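Local coordinates for endo-beta-N-acetylglucosaminidase F1 (Bacteroides thetaiotaomicron VPI-5482, PDB 6TCV), which probably hydrolyses high-mannose N-glycans within their chitobiose core, acting as an endo-beta-N-acetylglucosaminidase of the glycoside hydrolase class, at residues H252-L257 and L296-L301; G383-S388 and E423-S428; N222-L227 and K277-D282; E72-A77 and I149-D154. The protein carries 2 engineered substitutions. All coordinates share one frame; numbering follows the deposited sequence.

Contact 1: residues H252-L257 and L296-L301. With MAN (alpha-D-mannopyranose), chain B; MAN (alpha-D-mannopyranose), chain C; MAN (alpha-D-mannopyranose), chain D.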
# COMPACT_ATOMS: atom_id res chain seq x y z
N HIS A 252 6.09 1.65 -23.04
CA HIS A 252 6.65 1.72 -24.39
C HIS A 252 6.33 3.04 -25.10
O HIS A 252 6.22 3.06 -26.33
CB HIS A 252 6.15 0.54 -25.24
CG HIS A 252 6.31 -0.79 -24.56
ND1 HIS A 252 7.53 -1.45 -24.51
CD2 HIS A 252 5.43 -1.57 -23.89
CE1 HIS A 252 7.38 -2.58 -23.84
NE2 HIS A 252 6.12 -2.67 -23.45
N ASP A 253 6.39 4.15 -24.37
CA ASP A 253 6.40 5.46 -25.02
C ASP A 253 7.27 6.40 -24.20
O ASP A 253 7.99 5.97 -23.28
CB ASP A 253 4.97 5.97 -25.35
CG ASP A 253 4.16 6.43 -24.17
OD1 ASP A 253 2.91 6.47 -24.37
OD2 ASP A 253 4.67 6.77 -23.10
N ILE A 254 7.22 7.70 -24.51
CA ILE A 254 8.08 8.70 -23.90
C ILE A 254 7.82 8.94 -22.43
O ILE A 254 8.64 9.57 -21.76
CB ILE A 254 8.01 10.06 -24.65
CG1 ILE A 254 6.56 10.58 -24.65
CG2 ILE A 254 8.65 9.93 -26.05
CD1 ILE A 254 6.43 11.97 -25.26
N THR A 255 6.70 8.44 -21.89
CA THR A 255 6.38 8.65 -20.48
C THR A 255 6.91 7.49 -19.62
O THR A 255 7.03 6.35 -20.07
CB THR A 255 4.87 8.80 -20.24
OG1 THR A 255 4.20 7.56 -20.52
CG2 THR A 255 4.26 9.95 -21.00
N GLY A 256 7.19 7.79 -18.36
CA GLY A 256 7.63 6.79 -17.42
C GLY A 256 7.55 7.33 -16.01
O GLY A 256 7.55 8.56 -15.79
N LEU A 257 7.50 6.39 -15.05
CA LEU A 257 7.30 6.73 -13.66
C LEU A 257 8.51 7.34 -13.00
O LEU A 257 8.37 7.92 -11.91
CB LEU A 257 6.87 5.48 -12.88
CG LEU A 257 5.62 4.82 -13.48
CD1 LEU A 257 5.39 3.43 -12.83
CD2 LEU A 257 4.38 5.67 -13.28
N LEU A 296 12.87 15.30 -23.91
CA LEU A 296 13.30 16.30 -22.94
C LEU A 296 12.76 17.68 -23.23
O LEU A 296 12.81 18.53 -22.34
CB LEU A 296 14.84 16.30 -22.80
CG LEU A 296 15.38 14.95 -22.33
CD1 LEU A 296 16.91 15.01 -22.38
CD2 LEU A 296 14.98 14.57 -20.95
N SER A 297 12.22 17.92 -24.43
CA SER A 297 11.57 19.17 -24.77
C SER A 297 10.14 19.25 -24.24
O SER A 297 9.54 20.34 -24.26
CB SER A 297 11.44 19.32 -26.31
OG SER A 297 10.48 18.45 -26.92
N ASN A 298 9.58 18.15 -23.74
CA ASN A 298 8.22 18.10 -23.23
C ASN A 298 8.15 18.57 -21.78
O ASN A 298 8.85 18.02 -20.93
CB ASN A 298 7.71 16.69 -23.35
CG ASN A 298 6.23 16.61 -23.14
OD1 ASN A 298 5.73 16.94 -22.09
ND2 ASN A 298 5.54 16.04 -24.14
N PRO A 299 7.31 19.55 -21.45
CA PRO A 299 7.30 20.07 -20.07
C PRO A 299 6.86 19.09 -19.03
O PRO A 299 7.07 19.35 -17.84
CB PRO A 299 6.34 21.28 -20.14
CG PRO A 299 5.46 21.02 -21.31
CD PRO A 299 6.36 20.29 -22.33
N SER A 300 6.23 17.99 -19.43
CA SER A 300 5.81 16.99 -18.45
C SER A 300 6.91 16.00 -18.07
O SER A 300 6.73 15.22 -17.13
CB SER A 300 4.66 16.16 -19.03
OG SER A 300 3.49 16.96 -19.23
N LEU A 301 8.02 15.99 -18.80
CA LEU A 301 9.07 14.98 -18.69
C LEU A 301 10.41 15.59 -18.33
O LEU A 301 10.63 16.81 -18.41
CB LEU A 301 9.23 14.24 -20.04
CG LEU A 301 7.93 13.68 -20.62
CD1 LEU A 301 8.14 13.02 -21.99
CD2 LEU A 301 7.28 12.69 -19.66
C1 MAN B . 5.88 -5.54 -26.61
C2 MAN B . 5.80 -4.05 -26.91
C3 MAN B . 4.35 -3.57 -26.88
C4 MAN B . 3.50 -4.43 -27.79
C5 MAN B . 3.65 -5.90 -27.39
C6 MAN B . 2.86 -6.83 -28.29
O2 MAN B . 6.30 -3.76 -28.22
O3 MAN B . 4.26 -2.20 -27.30
O4 MAN B . 2.12 -4.12 -27.62
O5 MAN B . 5.03 -6.28 -27.46
O6 MAN B . 3.14 -8.17 -27.97
C1 MAN C . 6.03 -6.11 -21.17
C2 MAN C . 4.74 -5.35 -20.92
C3 MAN C . 3.58 -6.12 -21.55
C4 MAN C . 3.81 -6.29 -23.04
C5 MAN C . 5.18 -6.94 -23.27
C6 MAN C . 5.54 -7.01 -24.73
O2 MAN C . 4.84 -4.06 -21.48
O3 MAN C . 2.40 -5.31 -21.35
O4 MAN C . 2.81 -7.07 -23.68
O5 MAN C . 6.23 -6.23 -22.57
O6 MAN C . 5.51 -5.67 -25.26
C1 MAN D . 6.90 -2.51 -28.32
C2 MAN D . 7.19 -2.24 -29.78
C3 MAN D . 8.13 -3.30 -30.33
C4 MAN D . 9.36 -3.45 -29.45
C5 MAN D . 8.95 -3.66 -28.00
C6 MAN D . 10.12 -3.72 -27.03
O2 MAN D . 7.79 -0.95 -29.88
O3 MAN D . 8.52 -2.96 -31.65
O4 MAN D . 10.12 -4.58 -29.86
O5 MAN D . 8.10 -2.57 -27.58
O6 MAN D . 9.71 -3.57 -25.69
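Thr-255 and Leu-301 mark the closest backbone approach, their CA atoms 7.1 Å apart; both segments are irregular loops, and no hydrogen bond joins them. The contact is apolar. Leu-301 CD1 lies 3.8 Å from Ile-254 CD1 and 3.5 Å from Ile-254 O, the two side chains crossing at about a right angle. Because Ile-254 holds CG1 between its backbone N and carbonyl carbon (chi1 59°), its CB, CG1 and CD1 all lie close to that one methyl. The other Leu-301 methyl, CD2, meets Thr-255 CG2 more loosely at 4.3 Å.

Each loop is braced by an Asx turn. Asp-253 OD2 accepts from both Thr-255 N and Thr-255 OG1, the latter at 2.7 Å on its syn lone pair, while Asn-298 OD1 takes Ser-300 N at 2.9 Å. At the far end, the His-252 ring receives C2 of the chain B mannose over its centre, 3.7 Å above the plane, and His-252 NE2 is hydrogen-bonded to O2 of the chain C mannose at 2.7 Å. The loops follow parallel strands 243-249 and 283-287, consistent with beta-alpha loops at the rim of a (beta/alpha)8-type hydrolase barrel, of which 252-257 meets the mannoses.

Contact 2: residues G383-S388 and E423-S428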
# COMPACT_ATOMS: atom_id res chain seq x y z
N GLY A 383 12.55 -18.55 -4.64
CA GLY A 383 12.57 -19.40 -3.45
C GLY A 383 11.20 -19.67 -2.89
O GLY A 383 10.20 -19.44 -3.52
N SER A 384 11.20 -20.24 -1.69
CA SER A 384 9.96 -20.65 -1.03
C SER A 384 9.83 -20.05 0.35
O SER A 384 10.83 -19.79 1.02
CB SER A 384 9.87 -22.16 -0.90
OG SER A 384 9.98 -22.82 -2.15
N LEU A 385 8.59 -19.91 0.79
CA LEU A 385 8.28 -19.41 2.13
C LEU A 385 8.24 -20.58 3.10
O LEU A 385 7.21 -20.96 3.65
CB LEU A 385 6.95 -18.67 2.13
CG LEU A 385 6.56 -17.81 3.35
CD1 LEU A 385 7.49 -16.60 3.33
CD2 LEU A 385 5.11 -17.38 3.29
N SER A 386 9.42 -21.17 3.28
CA SER A 386 9.59 -22.31 4.16
C SER A 386 9.70 -21.90 5.62
O SER A 386 9.82 -20.71 5.94
CB SER A 386 10.84 -23.10 3.76
OG SER A 386 11.96 -22.25 3.99
N ALA A 387 9.66 -22.89 6.52
CA ALA A 387 9.89 -22.60 7.93
C ALA A 387 11.22 -21.89 8.14
O ALA A 387 11.29 -20.89 8.86
CB ALA A 387 9.87 -23.91 8.73
N SER A 388 12.29 -22.39 7.51
CA SER A 388 13.62 -21.82 7.69
C SER A 388 13.73 -20.42 7.10
O SER A 388 14.42 -19.56 7.66
CB SER A 388 14.67 -22.75 7.07
OG SER A 388 14.64 -24.03 7.69
N GLU A 423 3.31 -21.68 9.80
CA GLU A 423 3.45 -22.06 11.20
C GLU A 423 4.44 -21.16 11.93
O GLU A 423 4.21 -20.81 13.10
CB GLU A 423 3.96 -23.51 11.25
CG GLU A 423 3.82 -24.25 12.55
CD GLU A 423 3.68 -25.75 12.31
OE1 GLU A 423 2.78 -26.37 12.89
OE2 GLU A 423 4.48 -26.29 11.50
N VAL A 424 5.54 -20.79 11.27
CA VAL A 424 6.54 -19.94 11.91
C VAL A 424 6.03 -18.51 12.02
O VAL A 424 6.20 -17.85 13.06
CB VAL A 424 7.87 -20.00 11.13
CG1 VAL A 424 8.89 -18.95 11.65
CG2 VAL A 424 8.47 -21.41 11.21
N LEU A 425 5.40 -17.99 10.95
CA LEU A 425 5.00 -16.58 10.93
C LEU A 425 3.78 -16.31 11.79
O LEU A 425 3.69 -15.25 12.43
CB LEU A 425 4.66 -16.15 9.50
CG LEU A 425 5.78 -16.20 8.49
CD1 LEU A 425 5.19 -15.73 7.14
CD2 LEU A 425 6.95 -15.34 8.84
N TYR A 426 2.85 -17.26 11.91
CA TYR A 426 1.51 -17.05 12.43
C TYR A 426 1.02 -18.14 13.37
O TYR A 426 -0.06 -17.98 13.94
CB TYR A 426 0.51 -17.00 11.27
CG TYR A 426 0.90 -16.04 10.16
CD1 TYR A 426 1.10 -14.67 10.43
CD2 TYR A 426 1.05 -16.44 8.84
CE1 TYR A 426 1.44 -13.78 9.45
CE2 TYR A 426 1.35 -15.56 7.85
CZ TYR A 426 1.56 -14.23 8.15
OH TYR A 426 1.90 -13.34 7.11
N GLY A 427 1.76 -19.23 13.54
CA GLY A 427 1.26 -20.36 14.28
C GLY A 427 0.20 -21.13 13.51
O GLY A 427 -0.55 -21.90 14.14
N SER A 428 0.10 -20.96 12.19
CA SER A 428 -0.90 -21.69 11.40
C SER A 428 -0.40 -21.79 9.98
O SER A 428 -0.14 -20.77 9.34
CB SER A 428 -2.23 -20.92 11.50
OG SER A 428 -3.33 -21.59 10.87
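Val-424 faces Ala-387 across the contact, and their CA atoms stand 5.8 Å apart, the nearest of the two segments. From CA, the bond to Val-424 CB points at the other segment, and CB then divides into two methyls with different roles. CG1, anti to the backbone N (chi1 172°), only grazes Ala-387 O at 4.2 Å. CG2 does most of the touching: it lies 3.7 Å from Ala-387 O and 3.8 Å from Ala-387 CB, so this methyl lies against the carbonyl O, CA and CB of Ala-387.

A second apolar pair lies deeper. Leu-385 CD2 and Leu-425 CD1 meet at 4.2 Å, the side chains crossing obliquely. No hydrogen bond links the segments. Their backbones are shaped locally: Leu-385 centres an inverse gamma turn, Ser-386 is the N-cap of helix 387-396 with OG bonded to Lys-389 N, and Gly-427, with positive phi, is where the chain departs from helical angles.

Around this pairing, Val-424 also rests on Ala-390 and Gln-391 of helix 387-396. Leu-385 and Leu-425 both reach Phe-401, packing the turn before helix 387-396 and the last part of helix 421-426 on strand 400-404 of the large mixed sheet.

Contact 3: residues N222-L227 and K277-D282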
# COMPACT_ATOMS: atom_id res chain seq x y z
N ASN A 222 -8.58 -5.28 -19.83
CA ASN A 222 -8.74 -6.12 -18.66
C ASN A 222 -8.73 -5.31 -17.38
O ASN A 222 -9.55 -5.55 -16.47
CB ASN A 222 -7.62 -7.14 -18.67
CG ASN A 222 -7.64 -8.01 -19.89
OD1 ASN A 222 -8.67 -8.57 -20.28
ND2 ASN A 222 -6.52 -8.03 -20.60
N VAL A 223 -7.80 -4.36 -17.26
CA VAL A 223 -7.80 -3.46 -16.12
C VAL A 223 -9.10 -2.66 -16.07
O VAL A 223 -9.73 -2.53 -15.01
CB VAL A 223 -6.54 -2.56 -16.16
CG1 VAL A 223 -6.58 -1.53 -15.07
CG2 VAL A 223 -5.29 -3.38 -16.03
N GLN A 224 -9.49 -2.11 -17.20
CA GLN A 224 -10.69 -1.29 -17.24
C GLN A 224 -11.91 -2.09 -16.84
O GLN A 224 -12.79 -1.59 -16.13
CB GLN A 224 -10.85 -0.65 -18.61
CG GLN A 224 -11.96 0.44 -18.64
CD GLN A 224 -11.54 1.62 -17.76
OE1 GLN A 224 -10.48 2.19 -17.96
NE2 GLN A 224 -12.40 2.03 -16.84
N TYR A 225 -11.99 -3.37 -17.26
CA TYR A 225 -13.13 -4.20 -16.91
C TYR A 225 -13.20 -4.38 -15.39
O TYR A 225 -14.28 -4.32 -14.79
CB TYR A 225 -13.00 -5.58 -17.56
CG TYR A 225 -14.24 -6.40 -17.38
CD1 TYR A 225 -14.40 -7.20 -16.27
CD2 TYR A 225 -15.24 -6.39 -18.35
CE1 TYR A 225 -15.52 -7.94 -16.11
CE2 TYR A 225 -16.36 -7.17 -18.19
CZ TYR A 225 -16.49 -7.92 -17.07
OH TYR A 225 -17.65 -8.68 -16.92
N LEU A 226 -12.06 -4.61 -14.71
CA LEU A 226 -12.09 -4.75 -13.26
C LEU A 226 -12.56 -3.47 -12.59
O LEU A 226 -13.37 -3.52 -11.66
CB LEU A 226 -10.71 -5.09 -12.70
CG LEU A 226 -10.15 -6.48 -12.92
CD1 LEU A 226 -8.74 -6.58 -12.39
CD2 LEU A 226 -11.06 -7.48 -12.28
N LEU A 227 -12.05 -2.31 -13.03
CA LEU A 227 -12.47 -1.04 -12.41
C LEU A 227 -13.95 -0.82 -12.64
O LEU A 227 -14.68 -0.41 -11.73
CB LEU A 227 -11.65 0.12 -12.95
CG LEU A 227 -10.14 -0.01 -12.66
CD1 LEU A 227 -9.40 1.14 -13.35
CD2 LEU A 227 -9.83 0.01 -11.17
N LYS A 277 -9.51 7.13 -5.40
CA LYS A 277 -10.73 7.62 -4.78
C LYS A 277 -11.96 7.14 -5.55
O LYS A 277 -12.91 6.59 -4.97
CB LYS A 277 -10.69 9.16 -4.74
CG LYS A 277 -11.90 9.76 -4.04
CD LYS A 277 -11.82 11.27 -4.08
CE LYS A 277 -13.17 11.93 -3.91
NZ LYS A 277 -13.52 11.86 -2.48
N ALA A 278 -11.98 7.31 -6.86
CA ALA A 278 -13.18 7.00 -7.65
C ALA A 278 -13.53 5.54 -7.58
O ALA A 278 -14.71 5.18 -7.58
CB ALA A 278 -12.95 7.44 -9.11
N TYR A 279 -12.53 4.67 -7.56
CA TYR A 279 -12.76 3.23 -7.59
C TYR A 279 -12.62 2.60 -6.20
O TYR A 279 -12.69 1.37 -6.07
CB TYR A 279 -11.89 2.52 -8.61
CG TYR A 279 -12.16 2.98 -10.03
CD1 TYR A 279 -13.38 2.67 -10.66
CD2 TYR A 279 -11.26 3.75 -10.75
CE1 TYR A 279 -13.64 3.05 -11.97
CE2 TYR A 279 -11.54 4.15 -12.10
CZ TYR A 279 -12.72 3.80 -12.66
OH TYR A 279 -12.97 4.19 -13.96
N ASN A 280 -12.47 3.42 -5.17
CA ASN A 280 -12.43 2.96 -3.78
C ASN A 280 -11.35 1.88 -3.61
O ASN A 280 -11.63 0.72 -3.24
CB ASN A 280 -13.83 2.52 -3.31
CG ASN A 280 -13.98 2.45 -1.80
OD1 ASN A 280 -13.18 2.96 -1.01
ND2 ASN A 280 -15.10 1.83 -1.39
N LEU A 281 -10.11 2.26 -3.92
CA LEU A 281 -8.94 1.41 -3.81
C LEU A 281 -8.07 1.91 -2.66
O LEU A 281 -8.31 2.97 -2.08
CB LEU A 281 -8.14 1.36 -5.10
CG LEU A 281 -8.96 1.01 -6.35
CD1 LEU A 281 -8.03 0.99 -7.54
CD2 LEU A 281 -9.62 -0.38 -6.15
N ASP A 282 -7.00 1.18 -2.34
CA ASP A 282 -6.22 1.44 -1.14
C ASP A 282 -4.84 2.00 -1.39
O ASP A 282 -4.08 2.16 -0.43
CB ASP A 282 -6.14 0.17 -0.28
CG ASP A 282 -7.48 -0.27 0.16
OD1 ASP A 282 -8.11 0.45 0.96
OD2 ASP A 282 -7.96 -1.35 -0.30
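The Tyr-279 ring carries Leu-227 on one face. Leu-227 CB stands 3.7 Å from the ring centroid and only 13° off the ring normal, which meets the geometry of a CH-pi contact. The leucine branches spread over the same ring: Leu-227 CD1 comes to 3.9 Å from Tyr-279 CE2, and Leu-227 CD2 to 3.9 Å from Tyr-279 CG. On the same side of the plane, but beyond the CD1-CE1 edge, Leu-227 O comes within 3.5 Å of Tyr-279 CD1; this carbonyl accepts a hydrogen bond from Asn-230 ND2, and Asn-230 also touches the tyrosine.

The second flat group, the Gln-224 amide, is inclined by 61° to the ring. The glutamine chain starts out away from the other segment and bends at chi2 (66°), which carries NE2 to 3.6 Å from Tyr-279 OH. At this distance the pair is proximity alone; NE2 gives a hydrogen bond to Asp-228 OD1, four residues on.

Beside the tyrosine, Leu-281 CD1 adds an apolar touch to Leu-227 CD2 at 4.2 Å. Tyr-279 and Leu-281 flank Asn-280, the C-prime residue of the Schellman motif that ends helix 262-278. With no hydrogen bond across the segments, the chemistry implies that dispersion and shape hold helix 221-228 to this helix end, while Gln-224 NE2 and Leu-227 O are hydrogen-bonded to Asp-228 and Asn-230, close by in sequence.

Contact 4: residues E72-A77 and I149-D154; sequences ETYNKA and IYLVKD
Tyr-74 and Ile-149 join helix 68-78 to strand 147-154 in helix-on-sheet packing, with the helix laid over one side of a mixed sheet.

The leading interaction is CH-pi. Ile-149 CD1 lies over the Tyr-74 ring, 3.6 Å from its centroid and 6° off the normal, so the methyl sits almost exactly over the ring centre, nearly equidistant from the six carbons. The ring is carried out toward the strand by CG lying anti to the backbone N (chi1 177°).

Plain apolar packing supplements this: the other branch of the isoleucine, CG2, touches Tyr-74 CE2 at 3.8 Å. Ile-149 and Leu-151, two residues apart on the strand, both direct their side chains to the helix.

Polar bonds do not cross the contact. Backbone bonds of Ile-149 to Val-33 and Lys-35 tie the strand into the sheet beside strand 34-39, and Asn-75 is hydrogen-bonded to Thr-80 OG1 and Phe-82 O, linking the helix to the residues just after it. Tyr-74 also meets the His-78 ring, with planes about 30° apart, and Pro-321 from the loop between helix 306-319 and strand 324-329. At the far end of the ring, Tyr-74 OH lies 4.0 Å from Leu-151 CD1.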
# COMPACT_ATOMS: atom_id res chain seq x y z
N GLU A 72 -9.42 21.99 8.76
CA GLU A 72 -9.76 22.65 7.50
C GLU A 72 -8.50 23.03 6.74
O GLU A 72 -8.44 22.88 5.51
CB GLU A 72 -10.75 23.81 7.71
CG GLU A 72 -11.15 24.49 6.39
CD GLU A 72 -12.04 25.72 6.57
OE1 GLU A 72 -13.00 25.84 5.78
OE2 GLU A 72 -11.88 26.48 7.53
N THR A 73 -7.49 23.54 7.43
CA THR A 73 -6.25 23.87 6.76
C THR A 73 -5.59 22.63 6.17
O THR A 73 -5.09 22.67 5.04
CB THR A 73 -5.33 24.54 7.76
OG1 THR A 73 -6.00 25.72 8.25
CG2 THR A 73 -4.01 24.94 7.14
N TYR A 74 -5.59 21.52 6.91
CA TYR A 74 -4.96 20.28 6.43
C TYR A 74 -5.70 19.75 5.20
O TYR A 74 -5.09 19.44 4.16
CB TYR A 74 -5.00 19.22 7.56
CG TYR A 74 -4.43 17.90 7.08
CD1 TYR A 74 -5.25 16.96 6.49
CD2 TYR A 74 -3.08 17.61 7.19
CE1 TYR A 74 -4.74 15.78 6.01
CE2 TYR A 74 -2.56 16.41 6.72
CZ TYR A 74 -3.42 15.50 6.12
OH TYR A 74 -2.98 14.29 5.62
N ASN A 75 -7.03 19.65 5.29
CA ASN A 75 -7.82 19.16 4.18
C ASN A 75 -7.65 20.05 2.95
O ASN A 75 -7.52 19.56 1.83
CB ASN A 75 -9.29 19.06 4.59
CG ASN A 75 -9.62 17.77 5.30
OD1 ASN A 75 -8.99 16.72 5.07
ND2 ASN A 75 -10.59 17.84 6.20
N LYS A 76 -7.57 21.38 3.14
CA LYS A 76 -7.35 22.27 2.00
C LYS A 76 -5.99 22.01 1.36
O LYS A 76 -5.86 22.03 0.13
CB LYS A 76 -7.49 23.73 2.42
N ALA A 77 -4.94 21.84 2.19
CA ALA A 77 -3.60 21.64 1.65
C ALA A 77 -3.48 20.34 0.85
O ALA A 77 -2.72 20.28 -0.12
CB ALA A 77 -2.57 21.66 2.78
N ILE A 149 -0.49 14.67 12.56
CA ILE A 149 -1.82 14.15 12.28
C ILE A 149 -1.89 12.63 12.34
O ILE A 149 -0.95 11.92 11.94
CB ILE A 149 -2.38 14.77 10.97
CG1 ILE A 149 -3.88 14.53 10.88
CG2 ILE A 149 -1.64 14.20 9.73
CD1 ILE A 149 -4.58 15.48 9.93
N TYR A 150 -2.98 12.11 12.92
CA TYR A 150 -3.33 10.69 12.88
C TYR A 150 -4.55 10.52 11.98
O TYR A 150 -5.50 11.31 12.08
CB TYR A 150 -3.71 10.18 14.26
CG TYR A 150 -2.54 10.27 15.16
CD1 TYR A 150 -2.26 11.45 15.84
CD2 TYR A 150 -1.70 9.16 15.33
CE1 TYR A 150 -1.16 11.56 16.66
CE2 TYR A 150 -0.57 9.28 16.14
CZ TYR A 150 -0.33 10.47 16.82
OH TYR A 150 0.76 10.62 17.64
N LEU A 151 -4.47 9.56 11.05
CA LEU A 151 -5.54 9.25 10.11
C LEU A 151 -6.07 7.88 10.50
O LEU A 151 -5.40 6.87 10.31
CB LEU A 151 -4.98 9.33 8.69
CG LEU A 151 -4.43 10.68 8.27
CD1 LEU A 151 -3.73 10.60 6.88
CD2 LEU A 151 -5.48 11.79 8.31
N VAL A 152 -7.27 7.87 11.10
CA VAL A 152 -7.82 6.72 11.83
C VAL A 152 -8.89 6.02 11.03
O VAL A 152 -9.81 6.67 10.51
CB VAL A 152 -8.37 7.17 13.21
CG1 VAL A 152 -8.88 5.94 14.01
CG2 VAL A 152 -7.35 7.99 14.00
N LYS A 153 -8.77 4.71 10.93
CA LYS A 153 -9.77 3.84 10.30
C LYS A 153 -10.18 2.71 11.24
O LYS A 153 -9.32 2.11 11.90
CB LYS A 153 -9.16 3.19 9.05
CG LYS A 153 -8.44 4.20 8.16
CD LYS A 153 -7.63 3.61 7.01
CE LYS A 153 -8.19 2.36 6.40
NZ LYS A 153 -7.13 1.82 5.47
N ASP A 154 -11.47 2.48 11.39
CA ASP A 154 -11.96 1.36 12.19
C ASP A 154 -12.01 0.11 11.33
O ASP A 154 -12.83 0.03 10.41
CB ASP A 154 -13.30 1.74 12.81
CG ASP A 154 -13.91 0.65 13.68
OD1 ASP A 154 -13.28 -0.38 13.93
OD2 ASP A 154 -15.01 0.92 14.22

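Overall arrangement
Along the chain contact 4 comes first and closes before the others open; contacts 3 and 1 then cross, and contact 2 follows. Helix 262-278 connects contacts 1 and 3, centres 25 Å apart: the 252-257 loop leads into it and 277-282 ends it. Contacts 1, 2 and 3 lie on loops and helices between or after strands of the large mixed sheet, contact 4 on the five-stranded one with strands 34-39 and 147-154. Contacts 3 and 4 are nearest, about 5 Å between closest atoms. Contacts 1 and 2, centres 43 Å apart, lie on opposite sides of the chain's centre. Contacts 1 and 3 each hold a mannose-touching residue (His-252, Asn-222); contacts 2 and 4 are structural packing.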